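Local coordinates for mevalonate kinase, putative (Leishmania major, PDB 2HFS), which probably catalyses the ATP-dependent phosphorylation of (R)-mevalonate to (R)-5-phosphomevalonate, an early step on the mevalonate route to isopentenyl diphosphate and sterols, at residues E27-H32 against D224-I229; S117-F122 against L141-G146. One frame throughout, in Å; residues are numbered along the deposited sequence.

Interaction 1 of 2, residues E27-H32 against D224-I229; sequences EHFVVH and DNYTHI
Phe-29 and Tyr-226 lie with their rings near parallel but slid apart, joining a loop in the N-terminal part of this GHMP kinase fold to helix 216-239. The loop follows strand 17-25 and carries Glu-27 and His-28, probably at the position of the family's first conserved motif. The two ring planes differ by only 6°, yet the rings are displaced so far along each other, with 5.1 Å between centroids, that they barely overlap. What lies over one phenyl face is the start of the tyrosine side chain: Tyr-226 CB is 4.0 Å from the centroid of the Phe-29 ring, a CH-pi contact displaced toward the rim. The reverse approach is oblique, with Phe-29 CB 3.7 Å from Tyr-226 CD1. Each methylene thus meets the other ring, while Phe-29 CD1 is 3.8 Å from Tyr-226 CG. On the tyrosine, CG is anti to the backbone N (chi1 178°), which turns the ring aside, roughly parallel to the phenyl plane, and brings its CD1 near Phe-29 CB. Its far end is held as well, since Tyr-226 OH is hydrogen-bonded to Glu-35 O farther along the same loop, and Ala-34 touches both aromatic side chains. Glu-27, two residues before Phe-29, turns its carboxylate to Lys-282 in a salt bridge and to the N-H of Gly-285. Within the helix, Asp-224 O is gripped twice, by His-228 N and by Thr-227 OG1, the latter at 2.7 Å and tilted 16° from the carbonyl plane.

Interaction 2 of 2, residues S117-F122 against L141-G146; sequences SDVVAF and LSAFVG
Val-119 and Val-120 meet Ala-143 and Gly-146 with no ring between them; the two phenyl groups of these helix segments turn to other neighbours. The Phe-122 ring meets that of His-82, planes at about 55°, and its side chain also touches Leu-86, Cys-47 and Leu-49. Phe-144 lies on Asn-159 and Pro-154, its CB directed away from helix 114-130. The contact uses the backbone instead: Val-119 CG2 comes beside the carbonyl oxygen of Ala-143, 3.4 Å from that O, while remaining 3.8 Å from Ala-143 CB. This methyl sits between the backbone N and the carbonyl carbon of its own residue, the crowded position, whereas CG1 is anti to the carbonyl carbon (chi1 -71°). The two branches therefore divide the work, and Val-119 CG1 lies against Gly-146, 4.1 Å from its backbone C. Since glycine carries no side chain, the valine packs directly on the main chain there. Val-120 comes in from its flank, its CG2 only 3.4 Å from Ala-143 CB, tighter than a usual carbon contact, so the alanine methyl touches one branch of each valine. Small residues let the backbones draw together: Val-119 CA and Ala-143 CA are 5.0 Å apart and the segment axes approach to 8.4 Å. A polar link borders the apolar patch, Ser-142 OG being hydrogen-bonded to Ser-123 OG. The two successive helices form a close-packed pair crossing at 133°, well away from antiparallel, in the N-terminal domain of the GHMP kinase fold, helix 114-130 starting at the glycine-rich sequence that in related kinases binds nucleotide phosphates.

The two contacts are separate, their centres 28 Å apart and their nearest atoms about 13 Å from each other. Along the chain, 27-32 comes first, then both halves of interaction 2, and lastly 224-229; interaction 1 thus bridges 191 residues and interaction 2 only 18. They are related through the mixed sheet: the loop of interaction 1 connects strands 17-25 and 36-52, and helix 114-130 of interaction 2 touches both strands, through Tyr-19, Thr-45 and Cys-47. Interaction 2 packs helices within the N-terminal domain, whereas interaction 1 ties a loop from that sheet to helix 216-239, linking sequence-distant parts of the kinase.

Interaction 1 of 2, residues E27-H32 against D224-I229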
ATOM      1  N   GLU A  27       8.251  -4.097  -7.489  1.00 12.02           N
ATOM      2  CA  GLU A  27       8.273  -2.658  -7.749  1.00 11.01           C
ATOM      3  C   GLU A  27       9.267  -2.335  -8.872  1.00 12.42           C
ATOM      4  O   GLU A  27      10.358  -2.931  -8.957  1.00 10.19           O
ATOM      5  CB  GLU A  27       8.664  -1.856  -6.516  1.00 11.04           C
ATOM      6  CG  GLU A  27       9.931  -2.328  -5.830  1.00  8.61           C
ATOM      7  CD  GLU A  27       9.631  -3.414  -4.806  1.00 10.96           C
ATOM      8  OE1 GLU A  27       9.050  -3.080  -3.740  1.00 10.62           O
ATOM      9  OE2 GLU A  27       9.931  -4.601  -5.075  1.00 10.80           O
ATOM     10  N   HIS A  28       8.894  -1.380  -9.715  1.00 10.41           N
ATOM     11  CA  HIS A  28       9.717  -0.972 -10.868  1.00 11.04           C
ATOM     12  C   HIS A  28       9.750  -1.933 -12.053  1.00 11.56           C
ATOM     13  O   HIS A  28       9.537  -1.517 -13.199  1.00 13.93           O
ATOM     14  CB  HIS A  28      11.128  -0.551 -10.418  1.00 11.89           C
ATOM     15  CG  HIS A  28      11.123   0.704  -9.611  1.00 11.21           C
ATOM     16  ND1 HIS A  28      10.921   1.943 -10.179  1.00 14.75           N
ATOM     17  CD2 HIS A  28      11.236   0.910  -8.279  1.00 12.07           C
ATOM     18  CE1 HIS A  28      10.924   2.863  -9.233  1.00 15.60           C
ATOM     19  NE2 HIS A  28      11.095   2.262  -8.066  1.00 13.69           N
ATOM     20  N   PHE A  29       9.994  -3.215 -11.796  1.00 11.67           N
ATOM     21  CA  PHE A  29      10.035  -4.204 -12.885  1.00 11.73           C
ATOM     22  C   PHE A  29       8.657  -4.465 -13.492  1.00 13.20           C
ATOM     23  O   PHE A  29       8.528  -4.795 -14.690  1.00 12.45           O
ATOM     24  CB  PHE A  29      10.670  -5.500 -12.391  1.00 13.51           C
ATOM     25  CG  PHE A  29      12.125  -5.347 -12.027  1.00 11.87           C
ATOM     26  CD1 PHE A  29      12.531  -5.358 -10.697  1.00 13.76           C
ATOM     27  CD2 PHE A  29      13.089  -5.157 -13.020  1.00  9.40           C
ATOM     28  CE1 PHE A  29      13.882  -5.200 -10.360  1.00 10.06           C
ATOM     29  CE2 PHE A  29      14.449  -5.021 -12.691  1.00 10.70           C
ATOM     30  CZ  PHE A  29      14.838  -5.031 -11.350  1.00  9.61           C
ATOM     31  N   VAL A  30       7.633  -4.295 -12.664  1.00 12.25           N
ATOM     32  CA  VAL A  30       6.241  -4.386 -13.091  1.00 12.88           C
ATOM     33  C   VAL A  30       5.885  -3.385 -14.210  1.00 12.46           C
ATOM     34  O   VAL A  30       5.073  -3.689 -15.096  1.00 13.82           O
ATOM     35  CB  VAL A  30       5.296  -4.212 -11.872  1.00 11.46           C
ATOM     36  CG1 VAL A  30       5.418  -2.788 -11.273  1.00 12.09           C
ATOM     37  CG2 VAL A  30       3.863  -4.539 -12.236  1.00 14.60           C
ATOM     38  N   VAL A  31       6.487  -2.199 -14.154  1.00 13.59           N
ATOM     39  CA  VAL A  31       6.344  -1.176 -15.188  1.00 15.63           C
ATOM     40  C   VAL A  31       6.734  -1.732 -16.568  1.00 15.39           C
ATOM     41  O   VAL A  31       6.208  -1.292 -17.590  1.00 15.86           O
ATOM     42  CB  VAL A  31       7.169   0.081 -14.821  1.00 12.94           C
ATOM     43  CG1 VAL A  31       7.223   1.111 -15.956  1.00 16.41           C
ATOM     44  CG2 VAL A  31       6.610   0.707 -13.549  1.00 15.64           C
ATOM     45  N   HIS A  32       7.629  -2.724 -16.569  1.00 16.13           N
ATOM     46  CA  HIS A  32       8.181  -3.286 -17.800  1.00 15.91           C
ATOM     47  C   HIS A  32       7.637  -4.673 -18.119  1.00 17.36           C
ATOM     48  O   HIS A  32       8.182  -5.391 -18.976  1.00 17.36           O
ATOM     49  CB  HIS A  32       9.712  -3.245 -17.737  1.00 16.76           C
ATOM     50  CG  HIS A  32      10.241  -1.858 -17.581  1.00 14.90           C
ATOM     51  ND1 HIS A  32      10.707  -1.118 -18.644  1.00 17.50           N
ATOM     52  CD2 HIS A  32      10.294  -1.042 -16.499  1.00 13.17           C
ATOM     53  CE1 HIS A  32      11.072   0.080 -18.218  1.00 15.46           C
ATOM     54  NE2 HIS A  32      10.811   0.158 -16.926  1.00 11.37           N
ATOM     55  N   ASP A 224      15.157 -10.080 -16.519  1.00 12.06           N
ATOM     56  CA  ASP A 224      14.899 -11.521 -16.596  1.00 13.21           C
ATOM     57  C   ASP A 224      15.260 -12.159 -15.268  1.00 12.81           C
ATOM     58  O   ASP A 224      14.569 -13.060 -14.797  1.00 13.10           O
ATOM     59  CB  ASP A 224      15.683 -12.187 -17.717  1.00 13.94           C
ATOM     60  CG  ASP A 224      15.211 -11.772 -19.094  1.00 15.27           C
ATOM     61  OD1 ASP A 224      14.025 -11.404 -19.261  1.00 15.02           O
ATOM     62  OD2 ASP A 224      15.989 -11.794 -20.069  1.00 15.54           O
ATOM     63  N   ASN A 225      16.340 -11.661 -14.674  1.00 13.25           N
ATOM     64  CA  ASN A 225      16.753 -12.045 -13.332  1.00 13.89           C
ATOM     65  C   ASN A 225      15.579 -11.879 -12.383  1.00 13.93           C
ATOM     66  O   ASN A 225      15.342 -12.734 -11.530  1.00 12.93           O
ATOM     67  CB  ASN A 225      17.953 -11.199 -12.870  1.00 14.16           C
ATOM     68  CG  ASN A 225      19.274 -11.624 -13.546  1.00 14.74           C
ATOM     69  OD1 ASN A 225      19.319 -12.608 -14.292  1.00 19.67           O
ATOM     70  ND2 ASN A 225      20.348 -10.880 -13.282  1.00 19.62           N
ATOM     71  N   TYR A 226      14.840 -10.784 -12.557  1.00 12.25           N
ATOM     72  CA  TYR A 226      13.622 -10.571 -11.768  1.00 13.72           C
ATOM     73  C   TYR A 226      12.524 -11.616 -11.984  1.00 12.98           C
ATOM     74  O   TYR A 226      11.955 -12.142 -11.015  1.00 13.81           O
ATOM     75  CB  TYR A 226      13.043  -9.151 -11.890  1.00 13.10           C
ATOM     76  CG  TYR A 226      11.773  -9.099 -11.078  1.00 12.74           C
ATOM     77  CD1 TYR A 226      10.511  -9.158 -11.703  1.00 11.89           C
ATOM     78  CD2 TYR A 226      11.825  -9.129  -9.670  1.00 15.31           C
ATOM     79  CE1 TYR A 226       9.331  -9.177 -10.948  1.00  8.38           C
ATOM     80  CE2 TYR A 226      10.651  -9.161  -8.904  1.00 10.20           C
ATOM     81  CZ  TYR A 226       9.413  -9.191  -9.547  1.00 10.33           C
ATOM     82  OH  TYR A 226       8.272  -9.226  -8.784  1.00  9.85           O
ATOM     83  N   THR A 227      12.211 -11.900 -13.246  1.00 13.93           N
ATOM     84  CA  THR A 227      11.137 -12.839 -13.589  1.00 13.34           C
ATOM     85  C   THR A 227      11.369 -14.221 -12.973  1.00 15.24           C
ATOM     86  O   THR A 227      10.424 -14.852 -12.523  1.00 15.89           O
ATOM     87  CB  THR A 227      10.901 -12.932 -15.113  1.00 15.06           C
ATOM     88  OG1 THR A 227      12.111 -13.343 -15.773  1.00 17.39           O
ATOM     89  CG2 THR A 227      10.575 -11.558 -15.689  1.00 10.56           C
ATOM     90  N   HIS A 228      12.629 -14.670 -12.922  1.00 14.92           N
ATOM     91  CA  HIS A 228      12.953 -15.912 -12.221  1.00 18.48           C
ATOM     92  C   HIS A 228      12.631 -15.845 -10.718  1.00 17.60           C
ATOM     93  O   HIS A 228      12.055 -16.793 -10.167  1.00 19.22           O
ATOM     94  CB  HIS A 228      14.408 -16.351 -12.467  1.00 19.36           C
ATOM     95  CG  HIS A 228      14.734 -17.694 -11.885  1.00 24.61           C
ATOM     96  ND1 HIS A 228      13.912 -18.794 -12.039  1.00 29.08           N
ATOM     97  CD2 HIS A 228      15.793 -18.119 -11.153  1.00 28.29           C
ATOM     98  CE1 HIS A 228      14.447 -19.834 -11.422  1.00 28.38           C
ATOM     99  NE2 HIS A 228      15.586 -19.450 -10.873  1.00 27.88           N
ATOM    100  N   ILE A 229      12.964 -14.732 -10.068  1.00 15.57           N
ATOM    101  CA  ILE A 229      12.688 -14.585  -8.632  1.00 16.77           C
ATOM    102  C   ILE A 229      11.187 -14.629  -8.329  1.00 16.77           C
ATOM    103  O   ILE A 229      10.768 -15.335  -7.411  1.00 16.52           O
ATOM    104  CB  ILE A 229      13.352 -13.304  -8.047  1.00 15.82           C
ATOM    105  CG1 ILE A 229      14.880 -13.449  -8.044  1.00 17.90           C
ATOM    106  CG2 ILE A 229      12.869 -13.033  -6.613  1.00 17.58           C
ATOM    107  CD1 ILE A 229      15.603 -12.157  -7.842  1.00 15.86           C
TER

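Interaction 2 of 2, residues S117-F122 against L141-G146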
ATOM      1  N   SER A 117      -6.305   3.676   1.039  1.00  9.26           N
ATOM      2  CA  SER A 117      -7.065   3.181   2.215  1.00  8.84           C
ATOM      3  C   SER A 117      -8.121   4.189   2.617  1.00  8.67           C
ATOM      4  O   SER A 117      -9.245   3.804   2.978  1.00  7.45           O
ATOM      5  CB  SER A 117      -6.162   2.877   3.419  1.00  8.58           C
ATOM      6  OG  SER A 117      -4.923   2.299   3.021  1.00 11.78           O
ATOM      7  N   ASP A 118      -7.737   5.467   2.536  1.00  7.77           N
ATOM      8  CA  ASP A 118      -8.636   6.615   2.764  1.00  8.58           C
ATOM      9  C   ASP A 118      -9.831   6.569   1.813  1.00  8.45           C
ATOM     10  O   ASP A 118     -10.983   6.456   2.277  1.00 10.04           O
ATOM     11  CB  ASP A 118      -7.825   7.911   2.630  1.00  7.94           C
ATOM     12  CG  ASP A 118      -8.639   9.188   2.889  1.00  9.45           C
ATOM     13  OD1 ASP A 118      -9.857   9.133   3.169  1.00 14.93           O
ATOM     14  OD2 ASP A 118      -8.099  10.305   2.837  1.00 15.91           O
ATOM     15  N   VAL A 119      -9.580   6.629   0.500  1.00  8.90           N
ATOM     16  CA  VAL A 119     -10.697   6.662  -0.459  1.00  9.40           C
ATOM     17  C   VAL A 119     -11.484   5.356  -0.474  1.00  9.81           C
ATOM     18  O   VAL A 119     -12.676   5.380  -0.737  1.00  8.84           O
ATOM     19  CB  VAL A 119     -10.328   7.121  -1.907  1.00 11.59           C
ATOM     20  CG1 VAL A 119     -10.003   8.618  -1.927  1.00 10.67           C
ATOM     21  CG2 VAL A 119      -9.162   6.307  -2.509  1.00 12.43           C
ATOM     22  N   VAL A 120     -10.840   4.230  -0.148  1.00  8.34           N
ATOM     23  CA  VAL A 120     -11.592   2.978  -0.072  1.00  7.72           C
ATOM     24  C   VAL A 120     -12.584   3.036   1.088  1.00  8.25           C
ATOM     25  O   VAL A 120     -13.785   2.815   0.898  1.00  7.92           O
ATOM     26  CB  VAL A 120     -10.681   1.734   0.015  1.00  7.46           C
ATOM     27  CG1 VAL A 120     -11.469   0.500   0.423  1.00  5.80           C
ATOM     28  CG2 VAL A 120      -9.980   1.497  -1.343  1.00  8.54           C
ATOM     29  N   ALA A 121     -12.088   3.370   2.281  1.00  6.61           N
ATOM     30  CA  ALA A 121     -12.942   3.439   3.470  1.00  6.98           C
ATOM     31  C   ALA A 121     -14.117   4.399   3.246  1.00  6.18           C
ATOM     32  O   ALA A 121     -15.274   4.078   3.572  1.00  6.45           O
ATOM     33  CB  ALA A 121     -12.112   3.865   4.683  1.00  6.87           C
ATOM     34  N   PHE A 122     -13.816   5.553   2.660  1.00  7.38           N
ATOM     35  CA  PHE A 122     -14.811   6.575   2.316  1.00  9.19           C
ATOM     36  C   PHE A 122     -15.903   6.045   1.372  1.00  9.35           C
ATOM     37  O   PHE A 122     -17.090   6.231   1.639  1.00  8.48           O
ATOM     38  CB  PHE A 122     -14.081   7.793   1.704  1.00  8.60           C
ATOM     39  CG  PHE A 122     -14.959   9.002   1.476  1.00 11.35           C
ATOM     40  CD1 PHE A 122     -16.000   9.317   2.339  1.00 11.61           C
ATOM     41  CD2 PHE A 122     -14.725   9.825   0.371  1.00 12.05           C
ATOM     42  CE1 PHE A 122     -16.811  10.465   2.108  1.00 13.94           C
ATOM     43  CE2 PHE A 122     -15.512  10.966   0.132  1.00  9.54           C
ATOM     44  CZ  PHE A 122     -16.550  11.286   1.004  1.00 10.60           C
ATOM     45  N   LEU A 141     -13.253   0.844  -8.120  1.00 12.99           N
ATOM     46  CA  LEU A 141     -13.365   1.897  -9.120  1.00 12.83           C
ATOM     47  C   LEU A 141     -13.543   3.272  -8.509  1.00 11.99           C
ATOM     48  O   LEU A 141     -12.969   4.255  -8.988  1.00 12.44           O
ATOM     49  CB  LEU A 141     -14.547   1.639 -10.056  1.00 10.98           C
ATOM     50  CG  LEU A 141     -14.559   2.605 -11.247  1.00 14.04           C
ATOM     51  CD1 LEU A 141     -13.513   2.147 -12.243  1.00 14.10           C
ATOM     52  CD2 LEU A 141     -15.936   2.662 -11.865  1.00 13.41           C
ATOM     53  N   SER A 142     -14.360   3.343  -7.465  1.00 10.19           N
ATOM     54  CA  SER A 142     -14.597   4.603  -6.782  1.00 10.55           C
ATOM     55  C   SER A 142     -13.273   5.071  -6.170  1.00 10.29           C
ATOM     56  O   SER A 142     -12.932   6.249  -6.281  1.00 10.25           O
ATOM     57  CB  SER A 142     -15.670   4.427  -5.706  1.00 10.25           C
ATOM     58  OG  SER A 142     -16.007   5.669  -5.123  1.00 11.89           O
ATOM     59  N   ALA A 143     -12.547   4.142  -5.536  1.00 10.93           N
ATOM     60  CA  ALA A 143     -11.243   4.445  -4.938  1.00 11.22           C
ATOM     61  C   ALA A 143     -10.296   4.898  -6.039  1.00 12.50           C
ATOM     62  O   ALA A 143      -9.603   5.901  -5.906  1.00 13.08           O
ATOM     63  CB  ALA A 143     -10.688   3.238  -4.194  1.00 11.36           C
ATOM     64  N   PHE A 144     -10.312   4.184  -7.156  1.00 11.23           N
ATOM     65  CA  PHE A 144      -9.422   4.515  -8.263  1.00 13.60           C
ATOM     66  C   PHE A 144      -9.662   5.942  -8.760  1.00 13.20           C
ATOM     67  O   PHE A 144      -8.711   6.678  -9.060  1.00 13.06           O
ATOM     68  CB  PHE A 144      -9.577   3.521  -9.411  1.00 13.02           C
ATOM     69  CG  PHE A 144      -8.620   3.768 -10.548  1.00 16.66           C
ATOM     70  CD1 PHE A 144      -7.307   3.333 -10.468  1.00 16.74           C
ATOM     71  CD2 PHE A 144      -9.026   4.455 -11.677  1.00 14.52           C
ATOM     72  CE1 PHE A 144      -6.415   3.572 -11.502  1.00 17.73           C
ATOM     73  CE2 PHE A 144      -8.138   4.704 -12.712  1.00 18.38           C
ATOM     74  CZ  PHE A 144      -6.833   4.254 -12.629  1.00 15.58           C
ATOM     75  N   VAL A 145     -10.931   6.330  -8.839  1.00 14.41           N
ATOM     76  CA  VAL A 145     -11.278   7.665  -9.320  1.00 15.40           C
ATOM     77  C   VAL A 145     -10.750   8.672  -8.295  1.00 15.49           C
ATOM     78  O   VAL A 145     -10.125   9.671  -8.654  1.00 13.92           O
ATOM     79  CB  VAL A 145     -12.816   7.808  -9.542  1.00 15.45           C
ATOM     80  CG1 VAL A 145     -13.261   9.274  -9.521  1.00 15.66           C
ATOM     81  CG2 VAL A 145     -13.252   7.093 -10.825  1.00 16.36           C
ATOM     82  N   GLY A 146     -10.958   8.370  -7.016  1.00 14.20           N
ATOM     83  CA  GLY A 146     -10.607   9.313  -5.967  1.00 14.52           C
ATOM     84  C   GLY A 146      -9.115   9.476  -5.820  1.00 16.06           C
ATOM     85  O   GLY A 146      -8.636  10.569  -5.519  1.00 15.82           O
TER